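Local coordinates for bacterial transferase hexapeptide (Three repeats) family protein (Acinetobacter baumannii, PDB 4M9C), which probably acetylates a UDP-linked amino sugar from acetyl-CoA in the biosynthesis of UDP-N,N'-diacetylbacillosamine, at residues I5-A10 / F33-D38; M18-Q23 / V93-T98; L112-C117 / A130-Y135. One frame throughout, in Å; residues are numbered along the deposited sequence.

Overall arrangement
Interactions 1 and 2 share helix 14-24, the middle of the beta-alpha-beta unit whose two strands meet in interaction 1. Their centres lie about 16 Å apart, and their segments alternate along the chain. Met18 and Arg22 of the helix pack on Val7, Phe33 and Phe35. Interaction 3 follows later in the chain, between two neighbouring coils of the left-handed beta-helix, about 11 Å from interaction 2 and about 21 Å from interaction 1 between centres. Residues 93-98 touch both sides: they lie on helix 14-24 and reach the corner at 112-117. The set runs from the Rossmann-like N-terminal domain into the beta-helix. Interactions 2 and 3 both touch a neighbouring subunit of the trimer; interaction 1 does not.

Interaction 1: residues I5-A10 / F33-D38; sequences IGVYGA and FAFIDD
Residues 5-8 and 33-36 are adjacent parallel strands of a Rossmann-like sheet, joined through helix 14-24 as a beta-alpha-beta unit. Four backbone hydrogen bonds tie them. Ala34 N donates to Ile5 O, and Val7 N donates to Ala34 O at 2.8 Å. Ile36 N reaches Val7 O almost straight at hydrogen (173°), but from above the carbonyl plane. Gly9 N closes the ladder on Ile36 O at 3.0 Å, just past the end of strand 5-8.

On one face, Ile5 and Phe33 lie side by side, as do Val7 and Phe35. CD1 of Ile5 comes to 3.7 Å from CE1 of Phe33. Val7 sets CG1 anti to its backbone N (chi1 173°), and its CB and CG1 meet CD1 of Phe35. CD1 of Phe35 also touches Ala10 CA.

The other face carries Tyr8 and Ile36. Ile36 puts CG2 anti to its N, and this methyl forms a CH-pi contact over the centre of the Tyr8 ring, with CG2 3.5 Å from the ring centroid. Gly6 has no side chain on this face, and CD1 of Ile36 lies over its CA at 4.1 Å. A CB on Gly6 would clash with that methyl.

Helix 14-24 covers the face of Val7 and Phe35, with Met18 against both and Val21 against Val7. Val66 of strand 63-68 packs on both Tyr8 and Ile36. Beyond the strands, Asp37 CB rests on Ala10 CB, while Asp37 OD2 accepts from Leu40 N.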
loop_
_atom_site.group_PDB
_atom_site.type_symbol
_atom_site.label_atom_id
_atom_site.label_comp_id
_atom_site.label_asym_id
_atom_site.label_seq_id
_atom_site.Cartn_x
_atom_site.Cartn_y
_atom_site.Cartn_z
ATOM N N ILE A 5 20.607 -20.273 -10.746
ATOM C CA ILE A 5 20.317 -18.946 -10.224
ATOM C C ILE A 5 20.715 -18.869 -8.757
ATOM O O ILE A 5 20.349 -19.728 -7.953
ATOM C CB ILE A 5 18.826 -18.582 -10.400
ATOM C CG1 ILE A 5 18.531 -18.304 -11.882
ATOM C CG2 ILE A 5 18.473 -17.390 -9.537
ATOM C CD1 ILE A 5 17.053 -18.033 -12.202
ATOM N N GLY A 6 21.493 -17.855 -8.410
ATOM C CA GLY A 6 21.805 -17.629 -7.013
ATOM C C GLY A 6 21.078 -16.415 -6.468
ATOM O O GLY A 6 20.926 -15.405 -7.167
ATOM N N VAL A 7 20.617 -16.522 -5.224
ATOM C CA VAL A 7 20.099 -15.369 -4.492
ATOM C C VAL A 7 21.171 -14.983 -3.469
ATOM O O VAL A 7 21.453 -15.743 -2.537
ATOM C CB VAL A 7 18.765 -15.699 -3.769
ATOM C CG1 VAL A 7 18.327 -14.542 -2.863
ATOM C CG2 VAL A 7 17.667 -16.057 -4.780
ATOM N N TYR A 8 21.780 -13.816 -3.651
ATOM C CA TYR A 8 22.910 -13.426 -2.812
ATOM C C TYR A 8 22.397 -12.770 -1.546
ATOM O O TYR A 8 21.858 -11.668 -1.583
ATOM C CB TYR A 8 23.848 -12.484 -3.564
ATOM C CG TYR A 8 25.326 -12.694 -3.238
ATOM C CD1 TYR A 8 25.748 -12.926 -1.935
ATOM C CD2 TYR A 8 26.289 -12.657 -4.242
ATOM C CE1 TYR A 8 27.093 -13.121 -1.641
ATOM C CE2 TYR A 8 27.623 -12.847 -3.963
ATOM C CZ TYR A 8 28.025 -13.076 -2.663
ATOM O OH TYR A 8 29.366 -13.264 -2.399
ATOM N N GLY A 9 22.553 -13.468 -0.428
ATOM C CA GLY A 9 21.978 -13.038 0.833
ATOM C C GLY A 9 20.956 -14.046 1.332
ATOM O O GLY A 9 19.845 -14.121 0.807
ATOM N N ALA A 10 21.335 -14.834 2.334
ATOM C CA ALA A 10 20.424 -15.788 2.944
ATOM C C ALA A 10 19.598 -15.077 4.006
ATOM O O ALA A 10 18.394 -15.301 4.125
ATOM C CB ALA A 10 21.189 -16.939 3.549
ATOM N N PHE A 33 18.187 -23.501 -8.235
ATOM C CA PHE A 33 18.307 -22.305 -7.388
ATOM C C PHE A 33 19.105 -22.531 -6.105
ATOM O O PHE A 33 19.018 -23.587 -5.494
ATOM C CB PHE A 33 16.923 -21.796 -6.991
ATOM C CG PHE A 33 16.069 -21.366 -8.151
ATOM C CD1 PHE A 33 15.899 -20.017 -8.440
ATOM C CD2 PHE A 33 15.419 -22.306 -8.931
ATOM C CE1 PHE A 33 15.100 -19.617 -9.500
ATOM C CE2 PHE A 33 14.619 -21.918 -9.991
ATOM C CZ PHE A 33 14.460 -20.574 -10.281
ATOM N N ALA A 34 19.840 -21.510 -5.674
ATOM C CA ALA A 34 20.524 -21.564 -4.392
ATOM C C ALA A 34 20.651 -20.194 -3.754
ATOM O O ALA A 34 20.731 -19.176 -4.442
ATOM C CB ALA A 34 21.913 -22.195 -4.547
ATOM N N PHE A 35 20.671 -20.184 -2.427
ATOM C CA PHE A 35 21.148 -19.028 -1.682
ATOM C C PHE A 35 22.677 -18.989 -1.712
ATOM O O PHE A 35 23.332 -20.019 -1.580
ATOM C CB PHE A 35 20.666 -19.100 -0.238
ATOM C CG PHE A 35 19.179 -18.922 -0.082
ATOM C CD1 PHE A 35 18.609 -17.662 -0.175
ATOM C CD2 PHE A 35 18.359 -20.012 0.182
ATOM C CE1 PHE A 35 17.251 -17.493 -0.023
ATOM C CE2 PHE A 35 16.993 -19.853 0.329
ATOM C CZ PHE A 35 16.438 -18.592 0.228
ATOM N N ILE A 36 23.240 -17.799 -1.895
ATOM C CA ILE A 36 24.684 -17.602 -1.813
ATOM C C ILE A 36 25.001 -16.865 -0.521
ATOM O O ILE A 36 24.559 -15.726 -0.330
ATOM C CB ILE A 36 25.203 -16.752 -2.986
ATOM C CG1 ILE A 36 24.974 -17.467 -4.320
ATOM C CG2 ILE A 36 26.681 -16.411 -2.795
ATOM C CD1 ILE A 36 25.460 -16.680 -5.519
ATOM N N ASP A 37 25.760 -17.511 0.367
ATOM C CA ASP A 37 26.111 -16.914 1.657
ATOM C C ASP A 37 27.308 -17.632 2.295
ATOM O O ASP A 37 27.188 -18.765 2.754
ATOM C CB ASP A 37 24.907 -16.935 2.604
ATOM C CG ASP A 37 25.107 -16.054 3.828
ATOM O OD1 ASP A 37 24.525 -14.942 3.870
ATOM O OD2 ASP A 37 25.844 -16.476 4.750
ATOM N N ASP A 38 28.462 -16.970 2.308
ATOM C CA ASP A 38 29.690 -17.577 2.828
ATOM C C ASP A 38 29.505 -18.052 4.264
ATOM O O ASP A 38 29.811 -19.200 4.596
ATOM C CB ASP A 38 30.859 -16.592 2.741
ATOM C CG ASP A 38 31.369 -16.420 1.324
ATOM O OD1 ASP A 38 31.102 -17.316 0.491
ATOM O OD2 ASP A 38 32.036 -15.400 1.040
#

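Interaction 2: residues M18-Q23 / V93-T98; sequences MPLVRQ and VQSTNT
Apolar contacts join one side of helix 14-24 to the irregular segment 93-98, at the junction of the N-terminal domain and the left-handed beta-helix. Val93 points toward the helix and spreads its two methyls over it. CG1, anti to the backbone N (chi1 175°), meets Leu20 CB at 3.8 Å. The Val93 and Val21 side chains cross obliquely, CG2 to CG2 at 4.0 Å.

Further along, the Leu20 methyls lie against the Ser95 hydroxyl, with Leu20 CD2 3.7 Å from Ser95 OG. Pro114 touches both of these side chains from the beta-helix.

One water bridges the two backbones, donating to Leu20 O at 2.8 Å and to Gln94 O at 2.6 Å. It uses both of its hydrogens to satisfy two facing carbonyls. Toward solvent, the extended Gln23 side chain crosses Thr96 at about a right angle, and Gln23 NE2 comes to 3.0 Å from Thr96 OG1.

Hydrogen bonds within 93-98 hold its shape. Ser95 to Thr98 form a type I beta turn, with Thr98 N bonded to Ser95 O. Thr98 OG1 accepts from Ser95 N at 3.2 Å. Ser95 OG is bonded to Leu112 O, and Asn97 OD1 to Phe115 N, so the turn is also fixed to the beta-helix.

The helix and segment 93-98 thus meet through a small apolar patch centred on Val93, with water matching two acceptors that could not pair directly.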
loop_
_atom_site.group_PDB
_atom_site.type_symbol
_atom_site.label_atom_id
_atom_site.label_comp_id
_atom_site.label_asym_id
_atom_site.label_seq_id
_atom_site.Cartn_x
_atom_site.Cartn_y
_atom_site.Cartn_z
ATOM N N MET A 18 13.773 -15.092 -2.764
ATOM C CA MET A 18 13.813 -16.403 -3.418
ATOM C C MET A 18 12.484 -16.771 -4.127
ATOM O O MET A 18 12.498 -17.135 -5.294
ATOM C CB MET A 18 14.280 -17.512 -2.465
ATOM C CG MET A 18 14.238 -18.920 -3.071
ATOM S SD MET A 18 15.397 -19.102 -4.446
ATOM C CE MET A 18 16.948 -19.411 -3.588
ATOM N N PRO A 19 11.339 -16.691 -3.428
ATOM C CA PRO A 19 10.107 -17.074 -4.128
ATOM C C PRO A 19 9.744 -16.105 -5.259
ATOM O O PRO A 19 9.120 -16.512 -6.240
ATOM C CB PRO A 19 9.045 -17.060 -3.022
ATOM C CG PRO A 19 9.659 -16.289 -1.887
ATOM C CD PRO A 19 11.122 -16.516 -1.982
ATOM N N LEU A 20 10.147 -14.844 -5.137
ATOM C CA LEU A 20 9.926 -13.893 -6.222
ATOM C C LEU A 20 10.698 -14.318 -7.465
ATOM O O LEU A 20 10.160 -14.316 -8.574
ATOM C CB LEU A 20 10.347 -12.479 -5.800
ATOM C CG LEU A 20 9.594 -11.875 -4.608
ATOM C CD1 LEU A 20 10.131 -10.478 -4.281
ATOM C CD2 LEU A 20 8.086 -11.830 -4.900
ATOM N N VAL A 21 11.967 -14.676 -7.287
ATOM C CA VAL A 21 12.781 -15.082 -8.424
ATOM C C VAL A 21 12.333 -16.445 -8.981
ATOM O O VAL A 21 12.442 -16.684 -10.179
ATOM C CB VAL A 21 14.303 -15.037 -8.117
ATOM C CG1 VAL A 21 14.713 -16.166 -7.178
ATOM C CG2 VAL A 21 15.095 -15.092 -9.411
ATOM N N ARG A 22 11.807 -17.316 -8.120
ATOM C CA ARG A 22 11.197 -18.562 -8.581
ATOM C C ARG A 22 10.064 -18.263 -9.554
ATOM O O ARG A 22 9.977 -18.880 -10.626
ATOM C CB ARG A 22 10.647 -19.388 -7.414
ATOM C CG ARG A 22 11.702 -20.051 -6.514
ATOM C CD ARG A 22 12.547 -21.109 -7.248
ATOM N NE ARG A 22 11.736 -22.045 -8.027
ATOM C CZ ARG A 22 11.129 -23.120 -7.527
ATOM N NH1 ARG A 22 11.225 -23.409 -6.233
ATOM N NH2 ARG A 22 10.416 -23.912 -8.324
ATOM N N GLN A 23 9.200 -17.318 -9.174
ATOM C CA GLN A 23 8.060 -16.915 -9.999
ATOM C C GLN A 23 8.494 -16.152 -11.247
ATOM O O GLN A 23 7.811 -16.198 -12.264
ATOM C CB GLN A 23 7.096 -16.024 -9.214
ATOM C CG GLN A 23 6.336 -16.700 -8.110
ATOM C CD GLN A 23 5.321 -15.757 -7.483
ATOM O OE1 GLN A 23 5.109 -15.760 -6.270
ATOM N NE2 GLN A 23 4.694 -14.939 -8.316
ATOM N N VAL A 93 14.196 -8.675 -11.084
ATOM C CA VAL A 93 13.121 -9.419 -10.448
ATOM C C VAL A 93 12.000 -8.453 -10.094
ATOM O O VAL A 93 12.250 -7.433 -9.456
ATOM C CB VAL A 93 13.646 -10.103 -9.166
ATOM C CG1 VAL A 93 12.525 -10.790 -8.404
ATOM C CG2 VAL A 93 14.727 -11.100 -9.518
ATOM N N GLN A 94 10.781 -8.751 -10.540
ATOM C CA GLN A 94 9.605 -7.992 -10.131
ATOM C C GLN A 94 8.668 -8.925 -9.395
ATOM O O GLN A 94 8.923 -10.119 -9.271
ATOM C CB GLN A 94 8.828 -7.443 -11.335
ATOM C CG GLN A 94 9.632 -6.665 -12.334
ATOM C CD GLN A 94 10.264 -7.557 -13.381
ATOM O OE1 GLN A 94 11.450 -7.414 -13.690
ATOM N NE2 GLN A 94 9.471 -8.479 -13.946
ATOM N N SER A 95 7.557 -8.379 -8.936
ATOM C CA SER A 95 6.519 -9.195 -8.349
ATOM C C SER A 95 5.358 -9.191 -9.309
ATOM O O SER A 95 5.231 -8.284 -10.133
ATOM C CB SER A 95 6.084 -8.607 -7.016
ATOM O OG SER A 95 7.214 -8.486 -6.177
ATOM N N THR A 96 4.512 -10.207 -9.202
ATOM C CA THR A 96 3.339 -10.310 -10.062
ATOM C C THR A 96 2.481 -9.050 -10.015
ATOM O O THR A 96 2.001 -8.585 -11.042
ATOM C CB THR A 96 2.483 -11.521 -9.677
ATOM O OG1 THR A 96 3.284 -12.701 -9.778
ATOM C CG2 THR A 96 1.268 -11.661 -10.617
ATOM N N ASN A 97 2.285 -8.486 -8.831
ATOM C CA ASN A 97 1.391 -7.339 -8.738
ATOM C C ASN A 97 2.080 -5.977 -8.893
ATOM O O ASN A 97 1.448 -4.939 -8.686
ATOM C CB ASN A 97 0.552 -7.380 -7.451
ATOM C CG ASN A 97 1.388 -7.150 -6.195
ATOM O OD1 ASN A 97 2.586 -6.875 -6.273
ATOM N ND2 ASN A 97 0.755 -7.273 -5.034
ATOM N N THR A 98 3.363 -5.977 -9.249
ATOM C CA THR A 98 4.089 -4.721 -9.463
ATOM C C THR A 98 3.469 -3.955 -10.628
ATOM O O THR A 98 3.116 -4.549 -11.650
ATOM C CB THR A 98 5.586 -4.967 -9.770
ATOM O OG1 THR A 98 6.253 -5.454 -8.596
ATOM C CG2 THR A 98 6.279 -3.679 -10.232
HETATM O O HOH W 1 7.996 -12.570 -8.937
#

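Interaction 3: residues L112-C117 / A130-Y135; sequences LCPFTC and ANIYSY
Phe115 and Tyr133 both set CG anti to the carbonyl carbon, with chi1 of -58° and -56°, so their rings point the same way on successive coils of the left-handed beta-helix. The planes are within 3° of parallel but slid apart, with little overlap. Phe115 CB makes a CH-pi contact over the Tyr133 face, displaced toward Tyr133 CD1 (3.6 Å). Both residues have positive phi, as fits the third position of the type II beta turns 113-116 and 131-134.

Each beta turn is braced by its own hydroxyl: Thr116 OG1 donates to Cys113 O at 2.6 Å, and Ser134 OG to Asn131 O at 2.7 Å. Thr116 CG2, anti to the carbonyl carbon, faces the 131-134 turn, 3.3 Å from Asn131 O. Ile132 CG2 sits against Pro114 CD at 3.6 Å, with Cys113 CB also nearby.

Backbone bonds stack the two corners in parallel register. Cys113 N donates to Ala130 O at 2.9 Å, nearly along the C=O axis. Tyr133 N donates to Pro114 O at 3.2 Å, and a weak bond runs from Cys117 N to Ser134 O.

Tyr133 OH bonds to Phe115 O of the second subunit, and its ring meets Tyr135 of that subunit. Phe115 packs on Phe115 of the third subunit. The two corners therefore stack largely through apolar side-chain atoms. Backbone N-H groups and carbonyls join the coils, the Thr116 and Ser134 hydroxyls close each beta turn, and Tyr133 carries a polar link across the trimer interface.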
loop_
_atom_site.group_PDB
_atom_site.type_symbol
_atom_site.label_atom_id
_atom_site.label_comp_id
_atom_site.label_asym_id
_atom_site.label_seq_id
_atom_site.Cartn_x
_atom_site.Cartn_y
_atom_site.Cartn_z
ATOM N N LEU A 112 11.997 -5.429 -7.513
ATOM C CA LEU A 112 10.750 -4.756 -7.138
ATOM C C LEU A 112 9.839 -5.736 -6.418
ATOM O O LEU A 112 9.317 -6.668 -7.030
ATOM C CB LEU A 112 10.052 -4.176 -8.380
ATOM C CG LEU A 112 10.970 -3.347 -9.291
ATOM C CD1 LEU A 112 10.302 -3.001 -10.648
ATOM C CD2 LEU A 112 11.456 -2.101 -8.594
ATOM N N CYS A 113 9.638 -5.513 -5.123
ATOM C CA CYS A 113 8.883 -6.437 -4.291
ATOM C C CYS A 113 7.364 -6.236 -4.443
ATOM O O CYS A 113 6.920 -5.350 -5.170
ATOM C CB CYS A 113 9.345 -6.304 -2.832
ATOM S SG CYS A 113 11.136 -6.710 -2.618
ATOM N N PRO A 114 6.565 -7.080 -3.772
ATOM C CA PRO A 114 5.106 -6.987 -3.899
ATOM C C PRO A 114 4.525 -5.615 -3.544
ATOM O O PRO A 114 4.986 -4.952 -2.610
ATOM C CB PRO A 114 4.611 -8.052 -2.921
ATOM C CG PRO A 114 5.706 -9.111 -2.984
ATOM C CD PRO A 114 6.979 -8.300 -3.052
ATOM N N PHE A 115 3.517 -5.212 -4.306
ATOM C CA PHE A 115 2.814 -3.940 -4.118
ATOM C C PHE A 115 3.671 -2.715 -4.396
ATOM O O PHE A 115 3.432 -1.636 -3.841
ATOM C CB PHE A 115 2.171 -3.844 -2.722
ATOM C CG PHE A 115 1.201 -4.944 -2.443
ATOM C CD1 PHE A 115 -0.073 -4.918 -2.999
ATOM C CD2 PHE A 115 1.569 -6.027 -1.659
ATOM C CE1 PHE A 115 -0.976 -5.952 -2.765
ATOM C CE2 PHE A 115 0.677 -7.057 -1.419
ATOM C CZ PHE A 115 -0.602 -7.019 -1.969
ATOM N N THR A 116 4.665 -2.865 -5.257
ATOM C CA THR A 116 5.444 -1.703 -5.665
ATOM C C THR A 116 4.844 -1.057 -6.901
ATOM O O THR A 116 4.127 -1.698 -7.671
ATOM C CB THR A 116 6.904 -2.046 -5.969
ATOM O OG1 THR A 116 6.965 -3.283 -6.694
ATOM C CG2 THR A 116 7.711 -2.144 -4.667
ATOM N N CYS A 117 5.171 0.211 -7.102
ATOM C CA CYS A 117 4.589 0.977 -8.184
ATOM C C CYS A 117 5.581 2.009 -8.684
ATOM O O CYS A 117 6.125 2.781 -7.899
ATOM C CB CYS A 117 3.318 1.676 -7.698
ATOM S SG CYS A 117 2.426 2.612 -9.006
ATOM N N ALA A 130 13.428 -1.856 -4.397
ATOM C CA ALA A 130 12.174 -1.306 -3.890
ATOM C C ALA A 130 11.451 -2.404 -3.135
ATOM O O ALA A 130 10.936 -3.341 -3.742
ATOM C CB ALA A 130 11.311 -0.831 -5.028
ATOM N N ASN A 131 11.418 -2.303 -1.815
ATOM C CA ASN A 131 10.720 -3.300 -1.015
ATOM C C ASN A 131 9.235 -3.014 -0.972
ATOM O O ASN A 131 8.772 -2.017 -1.524
ATOM C CB ASN A 131 11.281 -3.385 0.409
ATOM C CG ASN A 131 11.370 -4.827 0.912
ATOM O OD1 ASN A 131 10.429 -5.629 0.768
ATOM N ND2 ASN A 131 12.517 -5.168 1.483
ATOM N N ILE A 132 8.495 -3.896 -0.317
ATOM C CA ILE A 132 7.037 -3.874 -0.390
ATOM C C ILE A 132 6.364 -2.529 -0.116
ATOM O O ILE A 132 6.726 -1.795 0.815
ATOM C CB ILE A 132 6.417 -4.986 0.466
ATOM C CG1 ILE A 132 6.854 -4.866 1.918
ATOM C CG2 ILE A 132 6.849 -6.351 -0.055
ATOM C CD1 ILE A 132 6.172 -5.895 2.800
ATOM N N TYR A 133 5.396 -2.214 -0.968
ATOM C CA TYR A 133 4.596 -0.983 -0.872
ATOM C C TYR A 133 5.364 0.294 -1.165
ATOM O O TYR A 133 4.807 1.367 -1.019
ATOM C CB TYR A 133 3.899 -0.847 0.490
ATOM C CG TYR A 133 3.019 -2.023 0.839
ATOM C CD1 TYR A 133 1.691 -2.081 0.415
ATOM C CD2 TYR A 133 3.512 -3.071 1.598
ATOM C CE1 TYR A 133 0.890 -3.156 0.736
ATOM C CE2 TYR A 133 2.727 -4.146 1.926
ATOM C CZ TYR A 133 1.417 -4.188 1.491
ATOM O OH TYR A 133 0.642 -5.268 1.831
ATOM N N SER A 134 6.625 0.201 -1.578
ATOM C CA SER A 134 7.332 1.420 -1.964
ATOM C C SER A 134 6.956 1.843 -3.391
ATOM O O SER A 134 6.540 1.018 -4.209
ATOM C CB SER A 134 8.857 1.289 -1.802
ATOM O OG SER A 134 9.415 0.346 -2.705
ATOM N N TYR A 135 7.091 3.132 -3.686
ATOM C CA TYR A 135 6.792 3.615 -5.029
ATOM C C TYR A 135 7.665 4.783 -5.447
ATOM O O TYR A 135 8.259 5.460 -4.613
ATOM C CB TYR A 135 5.318 4.004 -5.145
ATOM C CG TYR A 135 4.917 5.245 -4.380
ATOM C CD1 TYR A 135 5.303 6.511 -4.812
ATOM C CD2 TYR A 135 4.106 5.155 -3.258
ATOM C CE1 TYR A 135 4.911 7.665 -4.123
ATOM C CE2 TYR A 135 3.712 6.297 -2.567
ATOM C CZ TYR A 135 4.119 7.546 -3.004
ATOM O OH TYR A 135 3.727 8.672 -2.316
#